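Local coordinates for protein putative pyrazinamidase/nicotinamidase (Streptococcus mutans, PDB 3S2S) that probably hydrolyses the amide of nicotinamide or pyrazinamide, as a zinc-binding member of the isochorismatase family of cysteine hydrolases, at residues S36-F48 and A75-D87. Residues are numbered along the deposited sequence; the frame is centred on the assembly and turned at random.
With ZN (zinc ion), chain E; CAD (cacodylic acid), chain F.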
loop_
_atom_site.group_PDB
_atom_site.type_symbol
_atom_site.label_atom_id
_atom_site.label_comp_id
_atom_site.label_asym_id
_atom_site.label_seq_id
_atom_site.Cartn_x
_atom_site.Cartn_y
_atom_site.Cartn_z
ATOM N N SER A 36 -4.176 21.605 -5.871
ATOM C CA SER A 36 -5.489 21.052 -5.543
ATOM C C SER A 36 -5.609 20.723 -4.057
ATOM O O SER A 36 -4.637 20.203 -3.439
ATOM C CB SER A 36 -5.773 19.806 -6.394
ATOM O OG SER A 36 -5.942 20.161 -7.758
ATOM N N LYS A 37 -6.760 21.075 -3.471
ATOM C CA LYS A 37 -7.091 20.671 -2.091
ATOM C C LYS A 37 -8.309 19.764 -2.066
ATOM O O LYS A 37 -9.190 19.866 -2.920
ATOM C CB LYS A 37 -7.385 21.864 -1.177
ATOM C CG LYS A 37 -6.165 22.555 -0.584
ATOM C CD LYS A 37 -6.578 23.407 0.625
ATOM C CE LYS A 37 -5.452 24.310 1.083
ATOM N NZ LYS A 37 -5.956 25.236 2.137
ATOM N N ALA A 38 -8.351 18.876 -1.082
ATOM C CA ALA A 38 -9.537 18.051 -0.885
ATOM C C ALA A 38 -9.976 18.105 0.542
ATOM O O ALA A 38 -9.163 17.957 1.441
ATOM C CB ALA A 38 -9.249 16.600 -1.262
ATOM N N LEU A 39 -11.277 18.288 0.736
ATOM C CA LEU A 39 -11.848 18.266 2.070
ATOM C C LEU A 39 -12.403 16.866 2.320
ATOM O O LEU A 39 -13.142 16.335 1.496
ATOM C CB LEU A 39 -12.920 19.363 2.226
ATOM C CG LEU A 39 -13.470 19.382 3.659
ATOM C CD1 LEU A 39 -13.644 20.815 4.161
ATOM C CD2 LEU A 39 -14.726 18.521 3.820
ATOM N N ILE A 40 -11.998 16.256 3.435
ATOM C CA ILE A 40 -12.456 14.902 3.775
ATOM C C ILE A 40 -13.501 15.040 4.874
ATOM O O ILE A 40 -13.224 15.663 5.885
ATOM C CB ILE A 40 -11.294 13.985 4.260
ATOM C CG1 ILE A 40 -10.052 14.124 3.374
ATOM C CG2 ILE A 40 -11.746 12.504 4.274
ATOM C CD1 ILE A 40 -10.307 13.880 1.890
ATOM N N SER A 41 -14.707 14.500 4.648
ATOM C CA SER A 41 -15.815 14.586 5.610
ATOM C C SER A 41 -15.984 13.222 6.245
ATOM O O SER A 41 -16.512 12.290 5.623
ATOM C CB SER A 41 -17.108 15.025 4.921
ATOM O OG SER A 41 -18.138 15.265 5.880
ATOM N N ILE A 42 -15.498 13.088 7.476
ATOM C CA ILE A 42 -15.344 11.752 8.051
ATOM C C ILE A 42 -16.471 11.399 9.019
ATOM O O ILE A 42 -16.584 11.986 10.094
ATOM C CB ILE A 42 -13.997 11.622 8.766
ATOM C CG1 ILE A 42 -12.856 12.025 7.822
ATOM C CG2 ILE A 42 -13.780 10.188 9.314
ATOM C CD1 ILE A 42 -11.521 12.089 8.539
ATOM N N ASP A 43 -17.313 10.448 8.613
ATOM C CA ASP A 43 -18.294 9.799 9.513
ATOM C C ASP A 43 -19.248 10.700 10.253
ATOM O O ASP A 43 -19.652 10.363 11.368
ATOM C CB ASP A 43 -17.570 8.917 10.544
ATOM C CG ASP A 43 -17.063 7.609 9.942
ATOM O OD1 ASP A 43 -17.723 7.123 9.016
ATOM O OD2 ASP A 43 -16.044 7.078 10.433
ATOM N N TYR A 44 -19.624 11.828 9.662
ATOM C CA TYR A 44 -20.538 12.734 10.353
ATOM C C TYR A 44 -21.986 12.291 10.160
ATOM O O TYR A 44 -22.808 12.978 9.524
ATOM C CB TYR A 44 -20.309 14.200 9.943
ATOM C CG TYR A 44 -20.861 15.133 10.989
ATOM C CD1 TYR A 44 -20.228 15.260 12.227
ATOM C CD2 TYR A 44 -22.035 15.846 10.758
ATOM C CE1 TYR A 44 -20.762 16.095 13.220
ATOM C CE2 TYR A 44 -22.571 16.692 11.740
ATOM C CZ TYR A 44 -21.923 16.807 12.957
ATOM O OH TYR A 44 -22.471 17.630 13.931
ATOM N N THR A 45 -22.292 11.112 10.700
ATOM C CA THR A 45 -23.590 10.494 10.461
ATOM C C THR A 45 -24.425 10.381 11.734
ATOM O O THR A 45 -23.943 10.576 12.860
ATOM C CB THR A 45 -23.435 9.070 9.884
ATOM O OG1 THR A 45 -22.791 8.239 10.859
ATOM C CG2 THR A 45 -22.619 9.078 8.569
ATOM N N TYR A 46 -25.696 10.047 11.545
ATOM C CA TYR A 46 -26.608 9.911 12.676
ATOM C C TYR A 46 -26.104 8.985 13.777
ATOM O O TYR A 46 -26.176 9.324 14.963
ATOM C CB TYR A 46 -27.994 9.491 12.191
ATOM C CG TYR A 46 -28.889 10.687 11.944
ATOM C CD1 TYR A 46 -28.647 11.563 10.882
ATOM C CD2 TYR A 46 -29.973 10.940 12.771
ATOM C CE1 TYR A 46 -29.453 12.668 10.660
ATOM C CE2 TYR A 46 -30.795 12.049 12.556
ATOM C CZ TYR A 46 -30.538 12.902 11.502
ATOM O OH TYR A 46 -31.363 13.997 11.298
ATOM N N ASP A 47 -25.583 7.815 13.415
ATOM C CA ASP A 47 -25.111 6.903 14.465
ATOM C C ASP A 47 -23.957 7.435 15.308
ATOM O O ASP A 47 -23.787 7.024 16.460
ATOM C CB ASP A 47 -24.757 5.522 13.903
ATOM C CG ASP A 47 -25.967 4.608 13.814
ATOM O OD1 ASP A 47 -26.963 4.857 14.543
ATOM O OD2 ASP A 47 -25.925 3.664 13.012
ATOM N N PHE A 48 -23.178 8.361 14.756
ATOM C CA PHE A 48 -22.061 8.936 15.500
ATOM C C PHE A 48 -22.362 10.269 16.178
ATOM O O PHE A 48 -21.557 10.743 16.980
ATOM C CB PHE A 48 -20.847 9.112 14.590
ATOM C CG PHE A 48 -20.184 7.815 14.233
ATOM C CD1 PHE A 48 -19.598 7.032 15.214
ATOM C CD2 PHE A 48 -20.150 7.375 12.920
ATOM C CE1 PHE A 48 -18.974 5.821 14.884
ATOM C CE2 PHE A 48 -19.528 6.169 12.586
ATOM C CZ PHE A 48 -18.948 5.400 13.579
ATOM N N ALA A 75 -15.249 25.130 1.272
ATOM C CA ALA A 75 -14.224 24.402 0.524
ATOM C C ALA A 75 -14.714 24.181 -0.892
ATOM O O ALA A 75 -13.967 24.381 -1.855
ATOM C CB ALA A 75 -13.922 23.068 1.186
ATOM N N TYR A 76 -15.981 23.790 -1.020
ATOM C CA TYR A 76 -16.556 23.530 -2.333
ATOM C C TYR A 76 -16.590 24.806 -3.178
ATOM O O TYR A 76 -16.239 24.777 -4.361
ATOM C CB TYR A 76 -17.951 22.933 -2.226
ATOM C CG TYR A 76 -18.620 22.747 -3.564
ATOM C CD1 TYR A 76 -18.394 21.597 -4.323
ATOM C CD2 TYR A 76 -19.456 23.727 -4.088
ATOM C CE1 TYR A 76 -19.002 21.417 -5.557
ATOM C CE2 TYR A 76 -20.060 23.557 -5.322
ATOM C CZ TYR A 76 -19.826 22.401 -6.047
ATOM O OH TYR A 76 -20.424 22.220 -7.269
ATOM N N ASP A 77 -16.996 25.914 -2.564
ATOM C CA ASP A 77 -17.019 27.220 -3.243
ATOM C C ASP A 77 -15.619 27.636 -3.688
ATOM O O ASP A 77 -15.455 28.313 -4.707
ATOM C CB ASP A 77 -17.605 28.309 -2.338
ATOM C CG ASP A 77 -19.095 28.141 -2.094
ATOM O OD1 ASP A 77 -19.743 27.316 -2.780
ATOM O OD2 ASP A 77 -19.624 28.860 -1.209
ATOM N N ASN A 78 -14.609 27.232 -2.919
ATOM C CA ASN A 78 -13.230 27.571 -3.235
ATOM C C ASN A 78 -12.636 26.708 -4.340
ATOM O O ASN A 78 -11.493 26.924 -4.741
ATOM C CB ASN A 78 -12.347 27.479 -1.987
ATOM C CG ASN A 78 -12.571 28.627 -1.029
ATOM O OD1 ASN A 78 -13.326 29.551 -1.317
ATOM N ND2 ASN A 78 -11.902 28.578 0.121
ATOM N N GLY A 79 -13.400 25.723 -4.810
ATOM C CA GLY A 79 -12.942 24.837 -5.872
ATOM C C GLY A 79 -12.355 23.501 -5.427
ATOM O O GLY A 79 -11.735 22.790 -6.232
ATOM N N ASP A 80 -12.539 23.153 -4.158
ATOM C CA ASP A 80 -11.914 21.948 -3.616
ATOM C C ASP A 80 -12.754 20.731 -3.971
ATOM O O ASP A 80 -13.927 20.847 -4.289
ATOM C CB ASP A 80 -11.755 22.040 -2.098
ATOM C CG ASP A 80 -10.776 23.132 -1.665
ATOM O OD1 ASP A 80 -10.016 23.652 -2.517
ATOM O OD2 ASP A 80 -10.750 23.439 -0.456
ATOM N N TYR A 81 -12.137 19.558 -3.909
ATOM C CA TYR A 81 -12.865 18.297 -4.013
ATOM C C TYR A 81 -13.391 17.941 -2.635
ATOM O O TYR A 81 -12.738 18.245 -1.625
ATOM C CB TYR A 81 -11.906 17.209 -4.505
ATOM C CG TYR A 81 -11.315 17.583 -5.856
ATOM C CD1 TYR A 81 -12.061 17.420 -7.025
ATOM C CD2 TYR A 81 -10.040 18.109 -5.953
ATOM C CE1 TYR A 81 -11.538 17.774 -8.254
ATOM C CE2 TYR A 81 -9.504 18.459 -7.185
ATOM C CZ TYR A 81 -10.265 18.286 -8.323
ATOM O OH TYR A 81 -9.743 18.630 -9.541
ATOM N N ILE A 82 -14.555 17.294 -2.586
ATOM C CA ILE A 82 -15.175 16.942 -1.308
ATOM C C ILE A 82 -15.396 15.444 -1.258
ATOM O O ILE A 82 -16.029 14.894 -2.162
ATOM C CB ILE A 82 -16.567 17.595 -1.161
ATOM C CG1 ILE A 82 -16.539 19.108 -1.453
ATOM C CG2 ILE A 82 -17.163 17.274 0.230
ATOM C CD1 ILE A 82 -15.676 19.939 -0.492
ATOM N N PHE A 83 -14.855 14.777 -0.236
ATOM C CA PHE A 83 -14.983 13.318 -0.114
ATOM C C PHE A 83 -15.683 12.954 1.186
ATOM O O PHE A 83 -15.134 13.176 2.270
ATOM C CB PHE A 83 -13.601 12.651 -0.114
ATOM C CG PHE A 83 -12.893 12.726 -1.438
ATOM C CD1 PHE A 83 -12.964 11.652 -2.326
ATOM C CD2 PHE A 83 -12.171 13.859 -1.804
ATOM C CE1 PHE A 83 -12.324 11.700 -3.565
ATOM C CE2 PHE A 83 -11.516 13.907 -3.046
ATOM C CZ PHE A 83 -11.594 12.837 -3.917
ATOM N N PHE A 84 -16.892 12.407 1.083
ATOM C CA PHE A 84 -17.583 11.849 2.249
ATOM C C PHE A 84 -17.100 10.417 2.444
ATOM O O PHE A 84 -17.333 9.563 1.592
ATOM C CB PHE A 84 -19.106 11.902 2.069
ATOM C CG PHE A 84 -19.643 13.312 2.065
ATOM C CD1 PHE A 84 -19.990 13.923 3.250
ATOM C CD2 PHE A 84 -19.758 14.023 0.882
ATOM C CE1 PHE A 84 -20.455 15.214 3.268
ATOM C CE2 PHE A 84 -20.226 15.330 0.882
ATOM C CZ PHE A 84 -20.591 15.923 2.092
ATOM N N THR A 85 -16.417 10.162 3.557
ATOM C CA THR A 85 -15.807 8.845 3.758
ATOM C C THR A 85 -16.489 8.263 4.981
ATOM O O THR A 85 -16.308 8.734 6.108
ATOM C CB THR A 85 -14.285 8.962 3.920
ATOM O OG1 THR A 85 -13.979 9.762 5.074
ATOM C CG2 THR A 85 -13.693 9.592 2.661
ATOM N N ILE A 86 -17.327 7.263 4.727
ATOM C CA ILE A 86 -18.372 6.895 5.671
ATOM C C ILE A 86 -18.372 5.415 5.985
ATOM O O ILE A 86 -18.550 4.580 5.094
ATOM C CB ILE A 86 -19.771 7.234 5.095
ATOM C CG1 ILE A 86 -19.821 8.686 4.602
ATOM C CG2 ILE A 86 -20.875 6.928 6.113
ATOM C CD1 ILE A 86 -19.694 9.762 5.708
ATOM N N ASP A 87 -18.226 5.109 7.274
ATOM C CA ASP A 87 -18.309 3.738 7.758
ATOM C C ASP A 87 -19.556 3.063 7.186
ATOM O O ASP A 87 -20.651 3.636 7.203
ATOM C CB ASP A 87 -18.473 3.780 9.269
ATOM C CG ASP A 87 -17.333 3.148 10.015
ATOM O OD1 ASP A 87 -16.187 3.041 9.484
ATOM O OD2 ASP A 87 -17.602 2.796 11.180
HETATM ZN ZN ZN E . -16.957 1.340 12.445
HETATM AS AS CAD F . -14.732 6.832 14.111
HETATM C C1 CAD F . -16.392 7.608 13.449
HETATM C C2 CAD F . -15.079 5.176 15.138
HETATM O O1 CAD F . -13.768 7.911 14.871
HETATM O O HOH W 1 -7.186 19.081 -9.784
HETATM O O HOH W 2 -15.063 1.530 11.236
HETATM O O HOH W 3 -16.042 2.798 13.720
#
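The Ser41 side chain lies against the ring of Phe84, with CB and OG both about 3.5 Å from Phe84 CD1. On the same side of the sheet, Leu39 reaches back to helix 65-77: CG stands anti to the backbone N (chi1 -177°), and CD1 comes 3.7 Å from Ala75 CB, while Ile82 CD1 packs on Leu39 CB. Ala38, Ile40, Phe83 and Thr85 occupy the other side, where Phe83 CE2 approaches Ala38 CB at 3.9 Å, and the ring also packs on helix 148-154. Thr85 OG1, near Ile40 CG2, is buried without a hydrogen-bond partner.

Strands 37-42 and 81-87 run parallel with a 22° twist; helix 65-77, which ends in a Schellman motif at Gly79, leads into strand 81-87 and completes a beta-alpha-beta crossover. Six backbone bonds zip them together, from Tyr81 N to Lys37 O through to Asp43 N and Thr85 O. Beyond them a carboxylate takes over: Asp43 OD1 accepts from Asp87 N at 2.7 Å, almost straight (178°) and nearly along its C-O axis. Asp87 in turn binds zinc through OD2 at 2.0 Å, with His89, Glu98 and His105 completing the protein ligands. The same OD2 sits at the edge of the Phe48 ring; the methyl carbon C1 of cacodylic acid lies over the ring centre, 3.3 Å above the ring plane.

Asp43 OD2 and Asp87 OD1 are 4.1 Å apart, and Lys137 forms a salt bridge with each, so one lysine is shared by the two carboxylates. The contact thus ties the metal ligand to the cacodylate pocket through one short bond at the carboxyl ends of adjacent strands.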